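Local structure of spike glycoprotein (Bat coronavirus HKU9, 5GYQ) at residues Trp22-Leu27 and Thr65-Arg70. The protein probably attaches the virion to a host receptor to begin infection, this chain being the putative receptor-binding domain of its S1 subunit. Sequence-based numbering, arbitrary orientation.
Sequences WRRYML and TLDVMR
L27 and L66 meet through their CD1 methyls, 4.0 Å apart, on the same face of the sheet where CE2 of Y25 lies more loosely beside CG2 of V68, at 4.5 Å. Past the other end of strand 23-27, W22 packs against M69, CB to CB at 3.8 Å; M69 bends back at chi2 and chi3, which brings CE as well as SD to CB of W22 and sets the sulfur at an oblique angle to the indole, SD 5.3 Å from the centre of its five-membered ring, a Met-aromatic contact. Between these groups runs regular antiparallel pairing: R23 with V68 and Y25 with L66 are hydrogen-bonded pairs, each exchanging two N-H...O bonds, and R24 with D67 is the non-hydrogen-bonded pair between them.

That pair carries the polar edge. CG of R24 lies anti to its backbone N (chi1 168°), and a bend at chi3 (-67°) brings NE round to D67, which the guanidinium grips side-on: NE reaches OD1 at 2.8 Å and NH2 reaches OD2 at 2.9 Å. Both bonds are nearly straight and arrive on the syn side of the carboxylate, whose plane is turned 21° from the guanidinium. CH2 of W22 lies 3.6 Å above one guanidinium face, offset toward the rim, while CZ3 comes 3.4 Å from D67 OD1. CG2 of T65 packs on CD and NE of R24. OD2 of the buried D67 has a second partner in the hydroxyl of Y92, whose ring also meets W22 edge-to-face.

In the five-stranded antiparallel sheet of this putative receptor-binding domain, strand 23-27 is outermost and strand 63-71 joins it to strand 146-157. Helix 10-14 covers Y25 and V68 through V12, and F32 of strand 30-32 packs on L27 and L66.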
# COMPACT_ATOMS: atom_id res chain seq x y z
N TRP A 22 1.08 -8.88 -0.23
CA TRP A 22 0.67 -7.56 0.26
C TRP A 22 -0.65 -7.63 1.02
O TRP A 22 -1.50 -8.48 0.72
CB TRP A 22 0.55 -6.56 -0.89
CG TRP A 22 -0.47 -6.92 -1.95
CD1 TRP A 22 -0.27 -7.69 -3.06
CD2 TRP A 22 -1.85 -6.51 -2.00
NE1 TRP A 22 -1.43 -7.79 -3.79
CE2 TRP A 22 -2.41 -7.08 -3.16
CE3 TRP A 22 -2.65 -5.72 -1.17
CZ2 TRP A 22 -3.75 -6.88 -3.51
CZ3 TRP A 22 -3.98 -5.53 -1.53
CH2 TRP A 22 -4.51 -6.10 -2.69
N ARG A 23 -0.84 -6.74 1.99
CA ARG A 23 -2.05 -6.82 2.82
C ARG A 23 -2.98 -5.63 2.65
O ARG A 23 -2.54 -4.50 2.49
CB ARG A 23 -1.66 -6.97 4.29
CG ARG A 23 -1.41 -8.41 4.70
CD ARG A 23 -0.27 -8.50 5.70
NE ARG A 23 -0.61 -9.31 6.87
CZ ARG A 23 0.28 -9.80 7.72
NH1 ARG A 23 1.57 -9.57 7.52
NH2 ARG A 23 -0.11 -10.51 8.76
N ARG A 24 -4.28 -5.90 2.69
CA ARG A 24 -5.28 -4.85 2.52
C ARG A 24 -6.08 -4.63 3.80
O ARG A 24 -6.45 -5.57 4.49
CB ARG A 24 -6.23 -5.20 1.37
CG ARG A 24 -7.49 -4.34 1.30
CD ARG A 24 -8.11 -4.40 -0.09
NE ARG A 24 -7.25 -3.76 -1.08
CZ ARG A 24 -7.51 -3.72 -2.39
NH1 ARG A 24 -8.60 -4.29 -2.87
NH2 ARG A 24 -6.66 -3.11 -3.21
N TYR A 25 -6.34 -3.36 4.11
CA TYR A 25 -7.20 -2.99 5.23
C TYR A 25 -8.27 -2.03 4.74
O TYR A 25 -7.96 -0.99 4.16
CB TYR A 25 -6.38 -2.37 6.36
CG TYR A 25 -5.26 -3.26 6.84
CD1 TYR A 25 -5.46 -4.16 7.88
CD2 TYR A 25 -4.00 -3.21 6.25
CE1 TYR A 25 -4.43 -4.99 8.32
CE2 TYR A 25 -2.97 -4.03 6.68
CZ TYR A 25 -3.19 -4.91 7.72
OH TYR A 25 -2.17 -5.72 8.14
N MET A 26 -9.53 -2.39 4.96
CA MET A 26 -10.63 -1.56 4.49
C MET A 26 -11.23 -0.73 5.62
O MET A 26 -11.60 -1.25 6.67
CB MET A 26 -11.70 -2.44 3.84
CG MET A 26 -11.25 -3.10 2.55
SD MET A 26 -12.48 -4.22 1.85
CE MET A 26 -11.74 -4.58 0.26
N LEU A 27 -11.31 0.58 5.38
CA LEU A 27 -11.87 1.54 6.32
C LEU A 27 -13.18 2.09 5.79
O LEU A 27 -13.24 2.67 4.70
CB LEU A 27 -10.89 2.69 6.57
CG LEU A 27 -9.42 2.34 6.78
CD1 LEU A 27 -8.61 3.61 6.99
CD2 LEU A 27 -9.25 1.38 7.94
N THR A 65 -9.01 2.68 1.54
CA THR A 65 -8.35 1.38 1.52
C THR A 65 -6.85 1.54 1.68
O THR A 65 -6.24 2.38 1.03
CB THR A 65 -8.65 0.62 0.23
OG1 THR A 65 -10.07 0.50 0.06
CG2 THR A 65 -8.04 -0.77 0.27
N LEU A 66 -6.26 0.75 2.57
CA LEU A 66 -4.81 0.79 2.79
C LEU A 66 -4.15 -0.51 2.37
O LEU A 66 -4.38 -1.56 2.97
CB LEU A 66 -4.50 1.06 4.27
CG LEU A 66 -5.20 2.26 4.90
CD1 LEU A 66 -4.90 2.33 6.39
CD2 LEU A 66 -4.79 3.55 4.21
N ASP A 67 -3.32 -0.44 1.33
CA ASP A 67 -2.56 -1.61 0.91
C ASP A 67 -1.11 -1.46 1.35
O ASP A 67 -0.46 -0.48 1.02
CB ASP A 67 -2.64 -1.81 -0.60
CG ASP A 67 -4.07 -1.97 -1.07
OD1 ASP A 67 -4.90 -2.46 -0.28
OD2 ASP A 67 -4.36 -1.62 -2.23
N VAL A 68 -0.60 -2.43 2.09
CA VAL A 68 0.73 -2.31 2.67
C VAL A 68 1.65 -3.43 2.22
O VAL A 68 1.26 -4.61 2.19
CB VAL A 68 0.65 -2.28 4.21
CG1 VAL A 68 2.04 -2.15 4.81
CG2 VAL A 68 -0.24 -1.13 4.67
N MET A 69 2.87 -3.04 1.85
CA MET A 69 3.89 -4.01 1.43
C MET A 69 5.26 -3.36 1.46
O MET A 69 5.38 -2.19 1.82
CB MET A 69 3.59 -4.53 0.03
CG MET A 69 3.79 -3.49 -1.07
SD MET A 69 2.52 -3.57 -2.35
CE MET A 69 1.15 -2.78 -1.51
N ARG A 70 6.29 -4.11 1.08
CA ARG A 70 7.61 -3.53 0.93
C ARG A 70 7.97 -3.48 -0.56
O ARG A 70 7.40 -4.21 -1.36
CB ARG A 70 8.65 -4.33 1.71
CG ARG A 70 8.78 -5.80 1.32
CD ARG A 70 9.77 -6.50 2.24
NE ARG A 70 9.39 -6.36 3.64
CZ ARG A 70 10.24 -6.19 4.64
NH1 ARG A 70 11.55 -6.15 4.40
NH2 ARG A 70 9.79 -6.06 5.88